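Local coordinates for putative extracellular solute-binding protein (Bordetella bronchiseptica, PDB 4P56) that binds mandelate and, as a TRAP-type solute-binding protein, probably delivers small organic acids from the periplasm to a membrane transporter, at residues 27-32 with 84-89; 181-186 with 301-306; 224-229 with 288-293. All coordinates share one frame; numbering follows the deposited sequence.

Interaction 1: 27-32 with 84-89; sequences VELTLS and LVDVTF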
loop_
_atom_site.group_PDB
_atom_site.type_symbol
_atom_site.label_atom_id
_atom_site.label_comp_id
_atom_site.label_asym_id
_atom_site.label_seq_id
_atom_site.Cartn_x
_atom_site.Cartn_y
_atom_site.Cartn_z
ATOM N N VAL A 27 -5.516 -1.337 29.252
ATOM C CA VAL A 27 -5.499 -0.329 28.187
ATOM C C VAL A 27 -6.196 -0.809 26.920
ATOM O O VAL A 27 -5.812 -1.816 26.310
ATOM C CB VAL A 27 -4.078 0.095 27.813
ATOM C CG1 VAL A 27 -4.101 1.040 26.609
ATOM C CG2 VAL A 27 -3.388 0.781 28.978
ATOM N N GLU A 28 -7.218 -0.061 26.540
ATOM C CA GLU A 28 -7.953 -0.281 25.318
ATOM C C GLU A 28 -7.500 0.782 24.320
ATOM O O GLU A 28 -7.637 1.970 24.562
ATOM C CB GLU A 28 -9.448 -0.159 25.609
ATOM C CG GLU A 28 -10.319 -0.678 24.516
ATOM C CD GLU A 28 -11.762 -0.820 24.955
ATOM O OE1 GLU A 28 -12.269 0.082 25.647
ATOM O OE2 GLU A 28 -12.397 -1.828 24.592
ATOM N N LEU A 29 -6.927 0.347 23.216
ATOM C CA LEU A 29 -6.455 1.259 22.213
ATOM C C LEU A 29 -7.539 1.463 21.167
ATOM O O LEU A 29 -8.015 0.494 20.554
ATOM C CB LEU A 29 -5.200 0.685 21.582
ATOM C CG LEU A 29 -4.006 0.539 22.538
ATOM C CD1 LEU A 29 -2.917 -0.342 21.893
ATOM C CD2 LEU A 29 -3.436 1.900 22.907
ATOM N N THR A 30 -7.925 2.696 20.916
ATOM C CA THR A 30 -8.913 2.897 19.879
ATOM C C THR A 30 -8.216 2.860 18.511
ATOM O O THR A 30 -7.072 3.317 18.365
ATOM C CB THR A 30 -9.677 4.218 20.053
ATOM O OG1 THR A 30 -8.759 5.322 20.145
ATOM C CG2 THR A 30 -10.532 4.165 21.324
ATOM N N LEU A 31 -8.933 2.321 17.530
ATOM C CA LEU A 31 -8.474 2.142 16.169
ATOM C C LEU A 31 -9.492 2.766 15.211
ATOM O O LEU A 31 -10.664 2.440 15.274
ATOM C CB LEU A 31 -8.344 0.644 15.885
ATOM C CG LEU A 31 -8.200 0.250 14.427
ATOM C CD1 LEU A 31 -6.882 0.749 13.831
ATOM C CD2 LEU A 31 -8.311 -1.285 14.332
ATOM N N SER A 32 -9.064 3.676 14.339
ATOM C CA SER A 32 -9.946 4.168 13.287
ATOM C C SER A 32 -9.522 3.592 11.946
ATOM O O SER A 32 -8.338 3.544 11.641
ATOM C CB SER A 32 -9.933 5.701 13.184
ATOM O OG SER A 32 -10.890 6.167 12.237
ATOM N N LEU A 84 -6.519 11.874 18.928
ATOM C CA LEU A 84 -7.939 11.634 18.663
ATOM C C LEU A 84 -8.248 10.147 18.645
ATOM O O LEU A 84 -9.324 9.702 19.105
ATOM C CB LEU A 84 -8.344 12.279 17.328
ATOM C CG LEU A 84 -9.794 12.078 16.861
ATOM C CD1 LEU A 84 -10.795 12.669 17.895
ATOM C CD2 LEU A 84 -9.934 12.717 15.508
ATOM N N VAL A 85 -7.301 9.364 18.138
ATOM C CA VAL A 85 -7.382 7.898 18.205
ATOM C C VAL A 85 -6.000 7.376 18.473
ATOM O O VAL A 85 -5.009 8.093 18.267
ATOM C CB VAL A 85 -7.913 7.249 16.886
ATOM C CG1 VAL A 85 -9.329 7.738 16.599
ATOM C CG2 VAL A 85 -6.981 7.536 15.713
ATOM N N ASP A 86 -5.908 6.126 18.928
ATOM C CA ASP A 86 -4.637 5.596 19.376
ATOM C C ASP A 86 -3.833 4.935 18.243
ATOM O O ASP A 86 -2.608 5.051 18.225
ATOM C CB ASP A 86 -4.838 4.565 20.485
ATOM C CG ASP A 86 -5.337 5.185 21.788
ATOM O OD1 ASP A 86 -4.770 6.217 22.213
ATOM O OD2 ASP A 86 -6.309 4.646 22.371
ATOM N N VAL A 87 -4.523 4.257 17.331
ATOM C CA VAL A 87 -3.888 3.446 16.303
ATOM C C VAL A 87 -4.597 3.611 14.966
ATOM O O VAL A 87 -5.815 3.730 14.905
ATOM C CB VAL A 87 -3.923 1.947 16.696
ATOM C CG1 VAL A 87 -3.363 1.053 15.594
ATOM C CG2 VAL A 87 -3.181 1.750 18.046
ATOM N N THR A 88 -3.828 3.647 13.888
ATOM C CA THR A 88 -4.433 3.559 12.584
ATOM C C THR A 88 -3.445 3.051 11.553
ATOM O O THR A 88 -2.309 2.756 11.882
ATOM C CB THR A 88 -4.979 4.920 12.111
ATOM O OG1 THR A 88 -5.900 4.685 11.058
ATOM C CG2 THR A 88 -3.860 5.794 11.612
ATOM N N PHE A 89 -3.911 2.964 10.307
ATOM C CA PHE A 89 -3.021 2.741 9.159
ATOM C C PHE A 89 -3.137 3.906 8.189
ATOM O O PHE A 89 -4.206 4.517 8.062
ATOM C CB PHE A 89 -3.357 1.434 8.447
ATOM C CG PHE A 89 -4.770 1.366 7.959
ATOM C CD1 PHE A 89 -5.807 1.049 8.819
ATOM C CD2 PHE A 89 -5.062 1.623 6.635
ATOM C CE1 PHE A 89 -7.132 0.997 8.375
ATOM C CE2 PHE A 89 -6.394 1.568 6.177
ATOM C CZ PHE A 89 -7.410 1.245 7.036
#
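Asp86 and Thr30 exchange bonds between side chain and backbone. The carboxylate of Asp86 reaches over so that its OD2 receives Thr30 N at 2.9 Å, using the lone pair turned away from the other carboxylate oxygen, in a fairly straight bond (162° at the hydrogen). In return, the Thr30 hydroxyl oxygen accepts a hydrogen bond from the backbone amide, Asp86 N lying 3.2 Å from Thr30 OG1. A chi1 of 54° sets that hydroxyl between the backbone N and the carbonyl carbon of Thr30, on the side where Asp86 arrives. Leu29 meets the same aspartate differently: the two side chains cross at about a right angle, and Leu29 CD2 rests 3.9 Å from Asp86 CB, against the methylene.

Beyond these bonds the backbones run in roughly the same direction and form a single bridge between Leu31 and Val87. Val87 N donates to Thr30 O at 2.9 Å, and Ser32 N to Val87 O at a longer 3.3 Å. The branched side chains suit the buried flank here, where Leu31 CD1 lies 3.9 Å from Val87 CG1. At the far end Thr88 OG1 donates to Ser32 O at 2.8 Å, while the hydroxyl of Ser32 itself is engaged by His76 and Val70.

Strand 28-31 pairs with strand 62-65, whereas strand 87-91 belongs to an antiparallel sheet beside strand 237-242; Phe89 O accepts a hydrogen bond from Trp34 NE1, of the mandelate pocket. The contact thus joins the edges of two sheets through strands set 32° apart, and its chemistry implies that the polar side chains of Thr30, Asp86 and Thr88 supplement a backbone pairing only one bridge long.

Interaction 2: 181-186 with 301-306; sequences KAVGAS and EAVRER
Ala182 and Arg306 bring together the end of helix 174-182 and the side of helix 297-307. The first helix finishes in a Schellman motif. Gly184 leaves helical geometry with a positive phi of 96°, a conformation that a residue lacking CB adopts readily, and Gly184 N still bonds back to Lys181 O at 3.0 Å. The chain then turns through Ala185 into strand 186-189, at the edge of the six-stranded sheet.

The close-packed part lies on the buried side. Val183 CG1 sits against both methyls of Val303, 4.0 Å from Val303 CG2 and 4.1 Å from Val303 CG1, the two side chains meeting at a slant. Short branched residues suit this place, because Phe164 also touches Val183 and Phe109 touches Val303, completing an apolar patch. Next to it the small Ala182 lets the helices draw near: its CB is 3.7 Å from Arg306 O.

Toward solvent the contact thins to one long side chain. Arg306 is largely exposed, and no second residue of 181-186 shares its polar grip. On the same helix Arg304 takes no part across the contact and pairs with Glu301 instead, Arg304 NE lying 3.0 Å from Glu301 OE2.

An arginine fits beside a helix C-terminus, where carbonyls have run out of helical amides and its positive charge would probably be stabilised by the helix dipole. Bent at chi2 (-77°), the Arg306 chain curls round one carbonyl, with Arg306 CD 3.4 Å from Ala182 O. This places Arg306 NH1 3.0 Å from Ala182 O, in the carbonyl plane on a lone pair and close to the guanidinium plane, with 156° at the hydrogen.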
loop_
_atom_site.group_PDB
_atom_site.type_symbol
_atom_site.label_atom_id
_atom_site.label_comp_id
_atom_site.label_asym_id
_atom_site.label_seq_id
_atom_site.Cartn_x
_atom_site.Cartn_y
_atom_site.Cartn_z
ATOM N N LYS A 181 1.552 9.460 -14.656
ATOM C CA LYS A 181 2.062 10.641 -15.347
ATOM C C LYS A 181 3.105 10.191 -16.368
ATOM O O LYS A 181 3.084 10.611 -17.516
ATOM C CB LYS A 181 2.667 11.634 -14.342
ATOM C CG LYS A 181 3.077 12.977 -14.958
ATOM C CD LYS A 181 3.718 13.906 -13.927
ATOM C CE LYS A 181 3.896 15.329 -14.468
ATOM N NZ LYS A 181 5.322 15.761 -14.459
ATOM N N ALA A 182 4.015 9.310 -15.960
ATOM C CA ALA A 182 5.122 8.957 -16.847
ATOM C C ALA A 182 4.636 8.266 -18.141
ATOM O O ALA A 182 5.208 8.460 -19.215
ATOM C CB ALA A 182 6.127 8.086 -16.132
ATOM N N VAL A 183 3.605 7.437 -18.020
ATOM C CA VAL A 183 3.091 6.729 -19.183
ATOM C C VAL A 183 2.104 7.587 -19.987
ATOM O O VAL A 183 1.569 7.135 -20.990
ATOM C CB VAL A 183 2.456 5.359 -18.821
ATOM C CG1 VAL A 183 3.481 4.419 -18.235
ATOM C CG2 VAL A 183 1.269 5.533 -17.881
ATOM N N GLY A 184 1.869 8.825 -19.548
ATOM C CA GLY A 184 1.093 9.769 -20.333
ATOM C C GLY A 184 -0.373 9.829 -19.954
ATOM O O GLY A 184 -1.168 10.493 -20.644
ATOM N N ALA A 185 -0.758 9.143 -18.877
ATOM C CA ALA A 185 -2.147 9.238 -18.395
ATOM C C ALA A 185 -2.312 10.500 -17.528
ATOM O O ALA A 185 -1.334 11.194 -17.240
ATOM C CB ALA A 185 -2.548 7.980 -17.609
ATOM N N SER A 186 -3.542 10.806 -17.115
ATOM C CA SER A 186 -3.794 11.989 -16.265
ATOM C C SER A 186 -4.212 11.490 -14.907
ATOM O O SER A 186 -5.349 11.067 -14.714
ATOM C CB SER A 186 -4.890 12.882 -16.848
ATOM O OG SER A 186 -4.641 13.134 -18.212
ATOM N N GLU A 301 8.572 -2.832 -21.850
ATOM C CA GLU A 301 9.793 -2.070 -22.105
ATOM C C GLU A 301 9.516 -0.581 -22.256
ATOM O O GLU A 301 10.300 0.253 -21.785
ATOM C CB GLU A 301 10.541 -2.626 -23.324
ATOM C CG GLU A 301 11.307 -3.894 -22.988
ATOM C CD GLU A 301 12.227 -3.688 -21.782
ATOM O OE1 GLU A 301 13.036 -2.725 -21.816
ATOM O OE2 GLU A 301 12.118 -4.468 -20.803
ATOM N N ALA A 302 8.388 -0.243 -22.878
ATOM C CA ALA A 302 7.998 1.151 -23.011
ATOM C C ALA A 302 7.744 1.765 -21.639
ATOM O O ALA A 302 8.122 2.914 -21.388
ATOM C CB ALA A 302 6.772 1.277 -23.888
ATOM N N VAL A 303 7.136 1.003 -20.736
ATOM C CA VAL A 303 6.938 1.504 -19.366
ATOM C C VAL A 303 8.257 1.617 -18.597
ATOM O O VAL A 303 8.479 2.579 -17.859
ATOM C CB VAL A 303 5.910 0.672 -18.580
ATOM C CG1 VAL A 303 5.802 1.190 -17.139
ATOM C CG2 VAL A 303 4.541 0.744 -19.261
ATOM N N ARG A 304 9.148 0.660 -18.799
ATOM C CA ARG A 304 10.465 0.735 -18.201
ATOM C C ARG A 304 11.144 2.022 -18.678
ATOM O O ARG A 304 11.746 2.764 -17.889
ATOM C CB ARG A 304 11.300 -0.505 -18.566
ATOM C CG ARG A 304 12.441 -0.769 -17.579
ATOM C CD ARG A 304 13.264 -1.997 -17.939
ATOM N NE ARG A 304 12.484 -3.228 -18.123
ATOM C CZ ARG A 304 12.159 -4.097 -17.163
ATOM N NH1 ARG A 304 11.478 -5.193 -17.474
ATOM N NH2 ARG A 304 12.495 -3.887 -15.896
ATOM N N GLU A 305 11.009 2.308 -19.969
ATOM C CA GLU A 305 11.728 3.421 -20.536
ATOM C C GLU A 305 11.179 4.730 -19.947
ATOM O O GLU A 305 11.948 5.659 -19.673
ATOM C CB GLU A 305 11.642 3.392 -22.057
ATOM C CG GLU A 305 12.733 4.170 -22.748
ATOM C CD GLU A 305 12.490 5.660 -22.693
ATOM O OE1 GLU A 305 11.313 6.079 -22.588
ATOM O OE2 GLU A 305 13.480 6.420 -22.743
ATOM N N ARG A 306 9.866 4.798 -19.725
ATOM C CA ARG A 306 9.255 6.032 -19.225
ATOM C C ARG A 306 9.568 6.261 -17.765
ATOM O O ARG A 306 9.540 7.407 -17.287
ATOM C CB ARG A 306 7.741 6.000 -19.376
ATOM C CG ARG A 306 7.253 5.920 -20.832
ATOM C CD ARG A 306 7.334 7.229 -21.547
ATOM N NE ARG A 306 6.638 7.154 -22.832
ATOM C CZ ARG A 306 5.439 7.679 -23.092
ATOM N NH1 ARG A 306 4.777 8.365 -22.169
ATOM N NH2 ARG A 306 4.899 7.530 -24.306
#

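Interaction 3: 224-229 with 288-293; sequences RHATEF and GEIELV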
loop_
_atom_site.group_PDB
_atom_site.type_symbol
_atom_site.label_atom_id
_atom_site.label_comp_id
_atom_site.label_asym_id
_atom_site.label_seq_id
_atom_site.Cartn_x
_atom_site.Cartn_y
_atom_site.Cartn_z
ATOM N N ARG A 224 -14.283 -3.093 -17.390
ATOM C CA ARG A 224 -14.317 -4.165 -18.386
ATOM C C ARG A 224 -12.943 -4.562 -18.943
ATOM O O ARG A 224 -12.859 -5.423 -19.816
ATOM C CB ARG A 224 -15.210 -3.782 -19.580
ATOM C CG ARG A 224 -16.600 -3.311 -19.204
ATOM C CD ARG A 224 -17.398 -4.382 -18.476
ATOM N NE ARG A 224 -17.421 -5.647 -19.205
ATOM C CZ ARG A 224 -18.378 -6.045 -20.049
ATOM N NH1 ARG A 224 -19.449 -5.291 -20.305
ATOM N NH2 ARG A 224 -18.264 -7.230 -20.638
ATOM N N HIS A 225 -11.880 -3.925 -18.459
ATOM C CA HIS A 225 -10.552 -4.129 -19.030
ATOM C C HIS A 225 -9.510 -4.097 -17.934
ATOM O O HIS A 225 -9.608 -3.305 -16.996
ATOM C CB HIS A 225 -10.248 -3.037 -20.052
ATOM C CG HIS A 225 -11.228 -2.983 -21.188
ATOM N ND1 HIS A 225 -11.079 -3.717 -22.346
ATOM C CD2 HIS A 225 -12.367 -2.267 -21.344
ATOM C CE1 HIS A 225 -12.090 -3.466 -23.160
ATOM N NE2 HIS A 225 -12.894 -2.601 -22.570
ATOM N N ALA A 226 -8.536 -4.987 -18.029
ATOM C CA ALA A 226 -7.435 -5.008 -17.069
ATOM C C ALA A 226 -6.162 -5.452 -17.768
ATOM O O ALA A 226 -6.180 -6.438 -18.524
ATOM C CB ALA A 226 -7.743 -5.977 -15.911
ATOM N N THR A 227 -5.057 -4.772 -17.471
ATOM C CA THR A 227 -3.740 -5.180 -17.967
ATOM C C THR A 227 -2.822 -5.414 -16.801
ATOM O O THR A 227 -2.625 -4.544 -15.968
ATOM C CB THR A 227 -3.135 -4.136 -18.914
ATOM O OG1 THR A 227 -4.015 -4.001 -20.043
ATOM C CG2 THR A 227 -1.735 -4.586 -19.393
ATOM N N GLU A 228 -2.303 -6.627 -16.725
ATOM C CA GLU A 228 -1.421 -7.019 -15.647
ATOM C C GLU A 228 -0.003 -6.976 -16.153
ATOM O O GLU A 228 0.247 -7.142 -17.340
ATOM C CB GLU A 228 -1.740 -8.430 -15.180
ATOM C CG GLU A 228 -3.123 -8.601 -14.590
ATOM C CD GLU A 228 -3.295 -9.998 -14.072
ATOM O OE1 GLU A 228 -3.758 -10.851 -14.846
ATOM O OE2 GLU A 228 -2.899 -10.266 -12.909
ATOM N N PHE A 229 0.921 -6.768 -15.221
ATOM C CA PHE A 229 2.328 -6.612 -15.530
ATOM C C PHE A 229 3.122 -7.506 -14.585
ATOM O O PHE A 229 2.827 -7.557 -13.391
ATOM C CB PHE A 229 2.734 -5.170 -15.247
ATOM C CG PHE A 229 2.183 -4.168 -16.222
ATOM C CD1 PHE A 229 0.902 -3.668 -16.074
ATOM C CD2 PHE A 229 2.960 -3.716 -17.275
ATOM C CE1 PHE A 229 0.406 -2.749 -16.955
ATOM C CE2 PHE A 229 2.464 -2.806 -18.158
ATOM C CZ PHE A 229 1.182 -2.308 -17.988
ATOM N N GLY A 288 -14.291 -13.739 -17.703
ATOM C CA GLY A 288 -14.763 -13.560 -19.065
ATOM C C GLY A 288 -15.457 -12.237 -19.345
ATOM O O GLY A 288 -15.574 -11.839 -20.504
ATOM N N GLU A 289 -15.924 -11.549 -18.310
ATOM C CA GLU A 289 -16.611 -10.286 -18.541
ATOM C C GLU A 289 -15.599 -9.140 -18.637
ATOM O O GLU A 289 -15.847 -8.113 -19.259
ATOM C CB GLU A 289 -17.679 -10.061 -17.469
ATOM C CG GLU A 289 -18.456 -11.377 -17.172
ATOM C CD GLU A 289 -19.940 -11.196 -16.899
ATOM O OE1 GLU A 289 -20.462 -10.074 -17.067
ATOM O OE2 GLU A 289 -20.595 -12.197 -16.524
ATOM N N ILE A 290 -14.438 -9.346 -18.045
ATOM C CA ILE A 290 -13.332 -8.423 -18.189
ATOM C C ILE A 290 -12.432 -8.927 -19.287
ATOM O O ILE A 290 -12.157 -10.121 -19.339
ATOM C CB ILE A 290 -12.526 -8.373 -16.897
ATOM C CG1 ILE A 290 -13.359 -7.708 -15.806
ATOM C CG2 ILE A 290 -11.231 -7.599 -17.088
ATOM C CD1 ILE A 290 -12.741 -7.854 -14.414
ATOM N N GLU A 291 -11.990 -8.035 -20.171
ATOM C CA GLU A 291 -10.964 -8.401 -21.147
ATOM C C GLU A 291 -9.603 -8.296 -20.488
ATOM O O GLU A 291 -9.086 -7.208 -20.219
ATOM C CB GLU A 291 -10.999 -7.526 -22.394
ATOM C CG GLU A 291 -9.964 -7.962 -23.430
ATOM C CD GLU A 291 -9.879 -7.052 -24.645
ATOM O OE1 GLU A 291 -10.638 -6.058 -24.719
ATOM O OE2 GLU A 291 -9.055 -7.352 -25.542
ATOM N N LEU A 292 -9.000 -9.449 -20.244
ATOM C CA LEU A 292 -7.802 -9.517 -19.432
ATOM C C LEU A 292 -6.546 -9.580 -20.308
ATOM O O LEU A 292 -6.395 -10.482 -21.130
ATOM C CB LEU A 292 -7.893 -10.757 -18.559
ATOM C CG LEU A 292 -6.736 -10.962 -17.584
ATOM C CD1 LEU A 292 -6.605 -9.786 -16.613
ATOM C CD2 LEU A 292 -6.921 -12.276 -16.803
ATOM N N VAL A 293 -5.640 -8.629 -20.122
ATOM C CA VAL A 293 -4.427 -8.554 -20.932
ATOM C C VAL A 293 -3.212 -8.829 -20.062
ATOM O O VAL A 293 -3.158 -8.393 -18.907
ATOM C CB VAL A 293 -4.306 -7.156 -21.590
ATOM C CG1 VAL A 293 -3.007 -7.015 -22.374
ATOM C CG2 VAL A 293 -5.485 -6.909 -22.489
HETATM O O HOH W 1 -14.639 -6.599 -22.064
HETATM O O HOH W 2 -8.483 -5.095 -22.061
HETATM O O HOH W 3 -3.267 -10.856 -17.328
#
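Arg224 grips the backbone of Glu289 side-on: Arg224 NE and Arg224 NH2 each lie 2.9 Å from Glu289 O, which sits in the guanidinium plane. Bends at chi2 (-62°) and chi3 (-52°) bring the long side chain back to this carbonyl, although it leaves its backbone pointing away. Four backbone bonds then zip the parallel strands together. Glu291 N donates to Arg224 O at 2.8 Å and Ala226 N to Glu291 O, followed by Val293 N to Ala226 O at 2.8 Å and Glu228 N to Val293 O.

On one face, the edge of the His225 ring meets Glu291 OE1, the ring and carboxylate planes standing 54° apart, and a water links His225 ND1 to Glu291 O. Thr227 and Val293 lie side by side there, the Thr227 hydroxyl being held by Val158 O. On the other face the small Ala226 fits between two larger residues, its CB 4.0 Å from Ile290 CG2 and from Leu292 CD1. Glu228 extends past Leu292 to a salt bridge with Arg282.

Strand 291-294 is an outermost strand of the mixed six-stranded sheet. Strand 225-228 lies between it and strand 149-153, where Arg224 and His225 form a classic bulge opposite Thr153. Helix 263-285 touches Ile290 and Leu292, and helix 297-307 touches Thr227.

How the interactions relate
Interaction 1 stands apart from the other two, on the opposite side of the chain's centre: its centre is 39 Å from that of interaction 2 and 38 Å from that of interaction 3, consistent with the two lobes of a solute-binding protein. Interactions 2 and 3 are neighbours, 19 Å apart between centres, and touch where Val303 CG2 packs 4.3 Å from Phe229 CE2. Interaction 3 is nested within the loop that interaction 2 closes, and strand 291-294 leads directly into helix 297-307. Interaction 1 comes close to the bound (R)-mandelic acid, the side chain of Phe89 lying about 6 Å from it. The sheet of interaction 3 also reaches the pocket, through strands carrying Arg170 and Phe209.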